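Porphyranase B (Zobellia galactanivorans, PDB 3JUU) hydrolyses the sulfated red-algal polysaccharide porphyran at the (1->4) linkages between beta-D-galactopyranose and alpha-L-galactopyranose-6-sulfate. Local coordinates at residues L144-S149 / Q165-N170; D138-E143 / F232-Y237. All coordinates share one frame; numbering follows the deposited sequence.

Contact 1: residues L144-S149 / Q165-N170; sequences LDIQES and QTMNSN
Gln147 reaches across to Thr166 and Asn168 where two antiparallel strands of the GH16 jelly roll pair beside a beta bulge. The first strand carries the family's catalytic sequence, in which this classic bulge (Ile146 and Gln147 both face Phe125) lies between the nucleophile Glu143 and the proton donor Glu148.

Thr166 offers its carbonyl O to Gln147 NE2 at 3.0 Å. The bond is nearly straight (170° at the hydrogen) and lies in the plane of the Gln147 amide. Met167, extended beyond CG, lies alongside Ile146, its CE 3.3 Å from Ile146 O and also against Ile146 CG2.

Asn168 carries three further links. Its N donates to Gln147 OE1 at 2.8 Å, in the plane of that carbonyl. CG of Gln147 is anti to the backbone N, and the bend at chi2 (64°) brings CD to the Thr166-Met167 backbone; the amide, accepting through OE1 and donating through NE2, in effect mimics a strand peptide group. Asn168 O accepts from Glu148 N at 3.1 Å, while Asn168 ND2 meets Glu148 O at 2.9 Å, nearly along the C=O axis. The proton donor is thus gripped through both backbone polar atoms; its side-chain OE1 hydrogen-bonds to Tyr245 OH, and OE2 accepts a bond from a water that also donates weakly to Asn168 O.

Ser169 OG donates to Ile146 O at 2.8 Å, satisfying a carbonyl at the bulge. Regular pairing resumes at Asn170, whose N and O both bond to the backbone of Asp145. Beside this pair, Asp145 OD2 packs 3.6 Å from Asn170 CB.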
ATOM      1  N   LEU A 144       0.281  -3.353  -8.093  1.00  9.45           N
ATOM      2  CA  LEU A 144      -0.050  -1.936  -8.360  1.00 10.07           C
ATOM      3  C   LEU A 144       0.181  -1.160  -7.020  1.00  9.49           C
ATOM      4  O   LEU A 144      -0.596  -1.224  -6.090  1.00  7.08           O
ATOM      5  CB  LEU A 144      -1.540  -1.860  -8.845  1.00 10.56           C
ATOM      6  CG  LEU A 144      -1.982  -0.565  -9.589  1.00  8.81           C
ATOM      7  CD1 LEU A 144      -3.464  -0.634  -9.921  1.00 10.78           C
ATOM      8  CD2 LEU A 144      -1.648   0.716  -8.774  1.00  7.10           C
ATOM      9  N   ASP A 145       1.302  -0.448  -6.948  1.00  9.01           N
ATOM     10  CA  ASP A 145       1.658   0.361  -5.751  1.00  8.40           C
ATOM     11  C   ASP A 145       1.112   1.778  -5.848  1.00  8.33           C
ATOM     12  O   ASP A 145       1.461   2.541  -6.767  1.00  8.55           O
ATOM     13  CB  ASP A 145       3.194   0.377  -5.630  1.00  8.89           C
ATOM     14  CG  ASP A 145       3.747  -1.038  -5.560  1.00 11.82           C
ATOM     15  OD1 ASP A 145       3.356  -1.780  -4.613  1.00  9.86           O
ATOM     16  OD2 ASP A 145       4.492  -1.433  -6.473  1.00 11.72           O
ATOM     17  N   ILE A 146       0.265   2.138  -4.889  1.00  7.53           N
ATOM     18  CA  ILE A 146      -0.413   3.392  -4.987  1.00  8.38           C
ATOM     19  C   ILE A 146       0.445   4.420  -4.278  1.00  9.14           C
ATOM     20  O   ILE A 146       0.750   5.517  -4.816  1.00  9.10           O
ATOM     21  CB  ILE A 146      -1.855   3.295  -4.414  1.00  7.93           C
ATOM     22  CG1 ILE A 146      -2.584   2.214  -5.123  1.00  8.38           C
ATOM     23  CG2 ILE A 146      -2.576   4.708  -4.442  1.00  7.34           C
ATOM     24  CD1 ILE A 146      -3.739   1.718  -4.401  1.00 10.81           C
ATOM     25  N   GLN A 147       0.896   4.085  -3.039  1.00  7.32           N
ATOM     26  CA  GLN A 147       1.874   4.934  -2.399  1.00  8.24           C
ATOM     27  C   GLN A 147       2.860   4.053  -1.617  1.00  8.48           C
ATOM     28  O   GLN A 147       2.454   3.117  -0.900  1.00  9.08           O
ATOM     29  CB  GLN A 147       1.195   5.960  -1.443  1.00  7.57           C
ATOM     30  CG  GLN A 147       2.071   6.682  -0.433  1.00 10.00           C
ATOM     31  CD  GLN A 147       3.137   7.597  -1.059  1.00 11.81           C
ATOM     32  OE1 GLN A 147       3.634   7.301  -2.152  1.00  8.75           O
ATOM     33  NE2 GLN A 147       3.493   8.717  -0.379  1.00  9.25           N
ATOM     34  N   GLU A 148       4.143   4.341  -1.755  1.00  9.16           N
ATOM     35  CA  GLU A 148       5.154   3.752  -0.855  1.00  8.23           C
ATOM     36  C   GLU A 148       5.980   4.919  -0.354  1.00  9.37           C
ATOM     37  O   GLU A 148       6.341   5.813  -1.114  1.00  9.90           O
ATOM     38  CB  GLU A 148       6.075   2.753  -1.566  1.00  9.92           C
ATOM     39  CG  GLU A 148       5.342   1.498  -2.011  1.00 10.24           C
ATOM     40  CD  GLU A 148       6.237   0.557  -2.739  1.00 14.02           C
ATOM     41  OE1 GLU A 148       7.014  -0.135  -2.011  1.00 13.69           O
ATOM     42  OE2 GLU A 148       6.149   0.531  -4.007  1.00 11.04           O
ATOM     43  N   SER A 149       6.208   4.944   0.950  1.00  7.19           N
ATOM     44  CA  SER A 149       6.920   6.074   1.568  1.00  8.30           C
ATOM     45  C   SER A 149       7.817   5.499   2.648  1.00  7.82           C
ATOM     46  O   SER A 149       7.591   4.360   3.088  1.00  8.30           O
ATOM     47  CB  SER A 149       5.862   7.064   2.205  1.00  9.41           C
ATOM     48  OG  SER A 149       6.614   8.209   2.680  1.00 17.60           O
ATOM     49  N   GLN A 165       9.018  12.665   0.714  1.00 10.55           N
ATOM     50  CA  GLN A 165       8.169  13.817   0.423  1.00 11.42           C
ATOM     51  C   GLN A 165       7.498  13.708  -0.945  1.00 11.94           C
ATOM     52  O   GLN A 165       7.143  14.711  -1.491  1.00 11.34           O
ATOM     53  CB  GLN A 165       8.942  15.122   0.556  1.00 12.40           C
ATOM     54  CG  GLN A 165      10.221  15.171  -0.233  1.00 14.86           C
ATOM     55  CD  GLN A 165      11.051  16.394   0.192  1.00 22.84           C
ATOM     56  OE1 GLN A 165      11.278  16.610   1.376  1.00 23.65           O
ATOM     57  NE2 GLN A 165      11.416  17.222  -0.761  1.00 22.50           N
ATOM     58  N   THR A 166       7.316  12.488  -1.444  1.00 10.16           N
ATOM     59  CA  THR A 166       6.722  12.279  -2.739  1.00  9.94           C
ATOM     60  C   THR A 166       5.612  11.211  -2.659  1.00 10.84           C
ATOM     61  O   THR A 166       5.600  10.350  -1.765  1.00 10.38           O
ATOM     62  CB  THR A 166       7.828  11.895  -3.755  1.00 10.97           C
ATOM     63  OG1 THR A 166       8.645  10.914  -3.139  1.00 14.19           O
ATOM     64  CG2 THR A 166       8.803  13.100  -4.020  1.00  8.64           C
ATOM     65  N   MET A 167       4.701  11.235  -3.617  1.00  9.75           N
ATOM     66  CA  MET A 167       3.891  10.037  -3.892  1.00  8.79           C
ATOM     67  C   MET A 167       4.662   9.180  -4.892  1.00  9.94           C
ATOM     68  O   MET A 167       4.935   9.586  -6.024  1.00  9.20           O
ATOM     69  CB  MET A 167       2.515  10.429  -4.489  1.00 10.31           C
ATOM     70  CG  MET A 167       1.604   9.207  -4.636  1.00  7.44           C
ATOM     71  SD  MET A 167       0.006   9.833  -5.318  1.00  8.78           S
ATOM     72  CE  MET A 167      -0.854   8.322  -5.645  1.00  9.70           C
ATOM     73  N   ASN A 168       5.035   7.985  -4.466  1.00  8.47           N
ATOM     74  CA  ASN A 168       5.863   7.086  -5.216  1.00  8.17           C
ATOM     75  C   ASN A 168       4.950   5.947  -5.589  1.00  8.67           C
ATOM     76  O   ASN A 168       4.557   5.161  -4.699  1.00  9.33           O
ATOM     77  CB  ASN A 168       6.929   6.554  -4.227  1.00  8.83           C
ATOM     78  CG  ASN A 168       7.823   7.660  -3.785  1.00  9.74           C
ATOM     79  OD1 ASN A 168       8.357   8.366  -4.619  1.00 12.33           O
ATOM     80  ND2 ASN A 168       7.909   7.878  -2.483  1.00  9.55           N
ATOM     81  N   SER A 169       4.580   5.870  -6.885  1.00  7.87           N
ATOM     82  CA  SER A 169       3.611   4.855  -7.346  1.00  7.76           C
ATOM     83  C   SER A 169       4.308   3.965  -8.334  1.00  8.53           C
ATOM     84  O   SER A 169       5.423   4.319  -8.863  1.00 11.11           O
ATOM     85  CB  SER A 169       2.436   5.523  -8.060  1.00  7.03           C
ATOM     86  OG  SER A 169       1.800   6.493  -7.174  1.00  9.18           O
ATOM     87  N   ASN A 170       3.786   2.764  -8.516  1.00  9.08           N
ATOM     88  CA  ASN A 170       4.489   1.801  -9.377  1.00 10.03           C
ATOM     89  C   ASN A 170       3.580   0.740  -9.914  1.00 10.00           C
ATOM     90  O   ASN A 170       2.442   0.542  -9.431  1.00 10.08           O
ATOM     91  CB  ASN A 170       5.699   1.173  -8.607  1.00  8.43           C
ATOM     92  CG  ASN A 170       6.914   0.893  -9.522  1.00 14.37           C
ATOM     93  OD1 ASN A 170       6.743   0.558 -10.695  1.00 11.88           O
ATOM     94  ND2 ASN A 170       8.122   0.970  -8.965  1.00 12.04           N
TER
HETATM   95  O   HOH W   1       5.726   2.769  -5.442  1.00 11.43           O
HETATM   96  O   HOH W   2       6.868   9.912   0.659  1.00  9.71           O

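Contact 2: residues D138-E143 / F232-Y237; sequences DKRTTE and FDIEMY
Arg140 and Asp233 form a salt bridge where the loop ahead of strand 237-242 folds against the start of catalytic strand 141-150 in the jelly roll. From CB, the Arg140 chain puts CG between its own backbone N and carbonyl carbon (chi1 62°), 3.9 Å from Ile234 CD1. The chain then runs extended to NE, and the same methyl covers one face of the guanidinium, 3.6 Å from CZ. At the tip, NH1 donates to Asp231 O, and NH2 meets Asp233 OD1 at 3.0 Å, near the guanidinium plane, with guanidinium and carboxylate planes 58° apart. Tyr182 adds a cation-pi contact.

Further along, Thr142 CB sits over the Phe232 ring face, toward its rim, in a CH-pi contact 3.9 Å from the centroid and 23° off the normal, while Thr142 CG2 lies 3.6 Å from Phe232 CD1. Phe232 CZ also lies 3.5 Å from Glu143 O, the backbone carbonyl of the nucleophile, whose carboxylate pairs with Arg174. An alanine at Phe232 would probably open a gap beside Thr142 and the Glu143 carbonyl, leaving the nucleophile's backbone less firmly backed. Thr142 OG1 meets Met236 SD at 3.5 Å and, through a water, Ile234 N.

Asp138 OD1 and Asp233 OD1 lie 4.9 Å apart. A water donates to both, weakly to the latter, and Arg140 NH2 bonds to Asp233, so repulsion between the carboxylates is probably eased.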
ATOM      1  N   ASP A 138      -2.418 -16.696 -15.373  1.00 13.70           N
ATOM      2  CA  ASP A 138      -2.771 -15.809 -14.239  1.00 14.01           C
ATOM      3  C   ASP A 138      -1.969 -16.041 -12.981  1.00 13.29           C
ATOM      4  O   ASP A 138      -2.088 -15.280 -12.036  1.00 13.65           O
ATOM      5  CB  ASP A 138      -4.252 -15.883 -13.899  1.00 15.02           C
ATOM      6  CG  ASP A 138      -5.166 -15.330 -15.026  1.00 18.62           C
ATOM      7  OD1 ASP A 138      -4.691 -14.652 -15.980  1.00 16.58           O
ATOM      8  OD2 ASP A 138      -6.346 -15.586 -14.872  1.00 19.58           O
ATOM      9  N   LYS A 139      -1.084 -17.049 -12.970  1.00 12.43           N
ATOM     10  CA  LYS A 139      -0.153 -17.259 -11.856  1.00 11.77           C
ATOM     11  C   LYS A 139       0.956 -16.197 -11.846  1.00 12.04           C
ATOM     12  O   LYS A 139       1.704 -16.094 -10.877  1.00 13.12           O
ATOM     13  CB  LYS A 139       0.496 -18.684 -11.967  1.00 13.69           C
ATOM     14  CG  LYS A 139      -0.517 -19.855 -11.675  1.00 12.14           C
ATOM     15  CD  LYS A 139       0.252 -21.235 -11.703  1.00 14.16           C
ATOM     16  CE  LYS A 139      -0.638 -22.351 -12.161  1.00 12.76           C
ATOM     17  NZ  LYS A 139      -1.767 -22.551 -11.121  1.00 16.88           N
ATOM     18  N   ARG A 140       1.135 -15.465 -12.948  1.00 12.10           N
ATOM     19  CA  ARG A 140       2.111 -14.348 -13.016  1.00 11.45           C
ATOM     20  C   ARG A 140       1.635 -13.310 -11.983  1.00 11.76           C
ATOM     21  O   ARG A 140       0.487 -13.310 -11.581  1.00 13.55           O
ATOM     22  CB  ARG A 140       2.107 -13.692 -14.413  1.00 11.79           C
ATOM     23  CG  ARG A 140       0.752 -13.081 -14.760  1.00 10.97           C
ATOM     24  CD  ARG A 140       0.700 -12.781 -16.287  1.00 11.32           C
ATOM     25  NE  ARG A 140      -0.636 -12.339 -16.710  1.00 13.79           N
ATOM     26  CZ  ARG A 140      -1.104 -11.081 -16.727  1.00 13.21           C
ATOM     27  NH1 ARG A 140      -0.374 -10.053 -16.368  1.00 11.69           N
ATOM     28  NH2 ARG A 140      -2.357 -10.861 -17.109  1.00 12.56           N
ATOM     29  N   THR A 141       2.568 -12.455 -11.550  1.00 11.34           N
ATOM     30  CA  THR A 141       2.290 -11.428 -10.552  1.00 11.37           C
ATOM     31  C   THR A 141       2.021 -10.106 -11.226  1.00 10.46           C
ATOM     32  O   THR A 141       2.767  -9.715 -12.143  1.00 10.17           O
ATOM     33  CB  THR A 141       3.513 -11.269  -9.652  1.00 12.97           C
ATOM     34  OG1 THR A 141       3.683 -12.527  -8.979  1.00 15.58           O
ATOM     35  CG2 THR A 141       3.259 -10.162  -8.581  1.00  9.00           C
ATOM     36  N   THR A 142       1.041  -9.387 -10.706  1.00 10.88           N
ATOM     37  CA  THR A 142       0.776  -8.032 -11.114  1.00  9.28           C
ATOM     38  C   THR A 142       0.666  -7.312  -9.757  1.00 11.59           C
ATOM     39  O   THR A 142      -0.045  -7.716  -8.875  1.00 11.53           O
ATOM     40  CB  THR A 142      -0.585  -7.866 -11.898  1.00 11.95           C
ATOM     41  OG1 THR A 142      -1.694  -8.338 -11.099  1.00 11.25           O
ATOM     42  CG2 THR A 142      -0.580  -8.600 -13.192  1.00  9.75           C
ATOM     43  N   GLU A 143       1.453  -6.249  -9.595  1.00 11.13           N
ATOM     44  CA  GLU A 143       1.427  -5.455  -8.351  1.00 10.81           C
ATOM     45  C   GLU A 143       1.239  -4.019  -8.752  1.00 11.00           C
ATOM     46  O   GLU A 143       1.962  -3.520  -9.610  1.00  9.46           O
ATOM     47  CB  GLU A 143       2.791  -5.635  -7.622  1.00 10.71           C
ATOM     48  CG  GLU A 143       2.877  -4.755  -6.327  1.00  7.96           C
ATOM     49  CD  GLU A 143       4.259  -4.925  -5.658  1.00 11.18           C
ATOM     50  OE1 GLU A 143       5.045  -5.845  -6.022  1.00 12.11           O
ATOM     51  OE2 GLU A 143       4.566  -4.088  -4.776  1.00 11.17           O
ATOM     52  N   PHE A 232      -3.111  -5.766 -16.571  1.00  9.92           N
ATOM     53  CA  PHE A 232      -3.605  -5.909 -15.181  1.00 10.62           C
ATOM     54  C   PHE A 232      -5.090  -6.310 -15.247  1.00 10.60           C
ATOM     55  O   PHE A 232      -5.954  -5.488 -14.969  1.00 10.64           O
ATOM     56  CB  PHE A 232      -3.387  -4.588 -14.432  1.00 10.34           C
ATOM     57  CG  PHE A 232      -1.955  -4.414 -13.873  1.00 12.65           C
ATOM     58  CD1 PHE A 232      -0.870  -5.164 -14.370  1.00  8.58           C
ATOM     59  CD2 PHE A 232      -1.720  -3.515 -12.828  1.00 10.81           C
ATOM     60  CE1 PHE A 232       0.468  -5.010 -13.881  1.00  8.93           C
ATOM     61  CE2 PHE A 232      -0.363  -3.369 -12.310  1.00 10.82           C
ATOM     62  CZ  PHE A 232       0.724  -4.168 -12.807  1.00  8.58           C
ATOM     63  N   ASP A 233      -5.371  -7.574 -15.649  1.00 10.92           N
ATOM     64  CA  ASP A 233      -6.756  -7.989 -15.765  1.00 12.21           C
ATOM     65  C   ASP A 233      -7.033  -9.142 -14.798  1.00 13.40           C
ATOM     66  O   ASP A 233      -7.960  -9.962 -15.057  1.00 12.44           O
ATOM     67  CB  ASP A 233      -7.062  -8.390 -17.205  1.00 12.82           C
ATOM     68  CG  ASP A 233      -6.087  -9.424 -17.739  1.00 15.45           C
ATOM     69  OD1 ASP A 233      -5.156  -9.840 -17.022  1.00 16.26           O
ATOM     70  OD2 ASP A 233      -6.180  -9.739 -18.958  1.00 17.46           O
ATOM     71  N   ILE A 234      -6.197  -9.242 -13.733  1.00 10.68           N
ATOM     72  CA  ILE A 234      -6.319 -10.364 -12.733  1.00 11.88           C
ATOM     73  C   ILE A 234      -6.827  -9.730 -11.429  1.00 12.68           C
ATOM     74  O   ILE A 234      -6.385  -8.628 -11.075  1.00 11.97           O
ATOM     75  CB  ILE A 234      -4.959 -11.163 -12.460  1.00 10.42           C
ATOM     76  CG1 ILE A 234      -4.323 -11.676 -13.789  1.00 11.69           C
ATOM     77  CG2 ILE A 234      -5.250 -12.388 -11.538  1.00 11.36           C
ATOM     78  CD1 ILE A 234      -2.890 -11.964 -13.740  1.00 11.64           C
ATOM     79  N   GLU A 235      -7.719 -10.423 -10.732  1.00 10.69           N
ATOM     80  CA  GLU A 235      -8.242  -9.957  -9.422  1.00 11.66           C
ATOM     81  C   GLU A 235      -7.107  -9.585  -8.477  1.00 10.70           C
ATOM     82  O   GLU A 235      -6.093 -10.312  -8.377  1.00 11.48           O
ATOM     83  CB  GLU A 235      -9.068 -11.127  -8.751  1.00 12.03           C
ATOM     84  CG  GLU A 235      -9.831 -10.645  -7.525  1.00 17.30           C
ATOM     85  CD  GLU A 235     -10.624 -11.802  -6.881  1.00 22.43           C
ATOM     86  OE1 GLU A 235     -10.471 -12.934  -7.356  1.00 28.08           O
ATOM     87  OE2 GLU A 235     -11.264 -11.606  -5.865  1.00 26.80           O
ATOM     88  N   MET A 236      -7.243  -8.449  -7.803  1.00 10.10           N
ATOM     89  CA  MET A 236      -6.190  -8.022  -6.872  1.00  9.31           C
ATOM     90  C   MET A 236      -6.780  -7.710  -5.502  1.00 10.11           C
ATOM     91  O   MET A 236      -7.979  -7.516  -5.366  1.00 11.97           O
ATOM     92  CB  MET A 236      -5.408  -6.814  -7.410  1.00  8.69           C
ATOM     93  CG  MET A 236      -4.452  -7.274  -8.525  1.00  7.73           C
ATOM     94  SD  MET A 236      -3.090  -6.101  -8.850  1.00 10.80           S
ATOM     95  CE  MET A 236      -3.827  -4.901  -9.897  1.00  7.40           C
ATOM     96  N   TYR A 237      -5.904  -7.680  -4.481  1.00 10.33           N
ATOM     97  CA  TYR A 237      -6.273  -7.556  -3.051  1.00 10.46           C
ATOM     98  C   TYR A 237      -5.514  -6.409  -2.497  1.00 11.43           C
ATOM     99  O   TYR A 237      -4.331  -6.227  -2.914  1.00 11.83           O
ATOM    100  CB  TYR A 237      -5.860  -8.837  -2.275  1.00  9.53           C
ATOM    101  CG  TYR A 237      -6.574 -10.084  -2.844  1.00 11.23           C
ATOM    102  CD1 TYR A 237      -7.794 -10.562  -2.261  1.00 13.90           C
ATOM    103  CD2 TYR A 237      -6.106 -10.703  -4.042  1.00 11.71           C
ATOM    104  CE1 TYR A 237      -8.469 -11.699  -2.804  1.00 15.18           C
ATOM    105  CE2 TYR A 237      -6.786 -11.809  -4.600  1.00 14.33           C
ATOM    106  CZ  TYR A 237      -7.979 -12.273  -3.971  1.00 17.33           C
ATOM    107  OH  TYR A 237      -8.649 -13.356  -4.530  1.00 19.10           O
TER
HETATM  108  O   HOH W   3      -5.915 -12.678 -17.372  1.00 25.84           O
HETATM  109  O   HOH W   4      -4.190  -7.531 -12.429  1.00 10.52           O

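How the contacts relate
From the N terminus, 138-143 enters the catalytic strand and runs directly into 144-149, so the first halves of both contacts are consecutive. After an excursion of 15 residues the chain returns and closes contact 1, which joins strands 141-150 and 166-174 within one sheet. It goes on through strands 185-192, 202-210, 213-218 and 221-226 before 232-237 closes contact 2, tying the start of strand 141-150 to the loop between strands 221-226 and 237-242. Contact 1 is therefore nested inside the larger loop of contact 2. Their centres are 18 Å apart, yet they touch at Leu144, whose CB packs 3.9 Å from Met236 CE and 4.0 Å from Phe232 CE2.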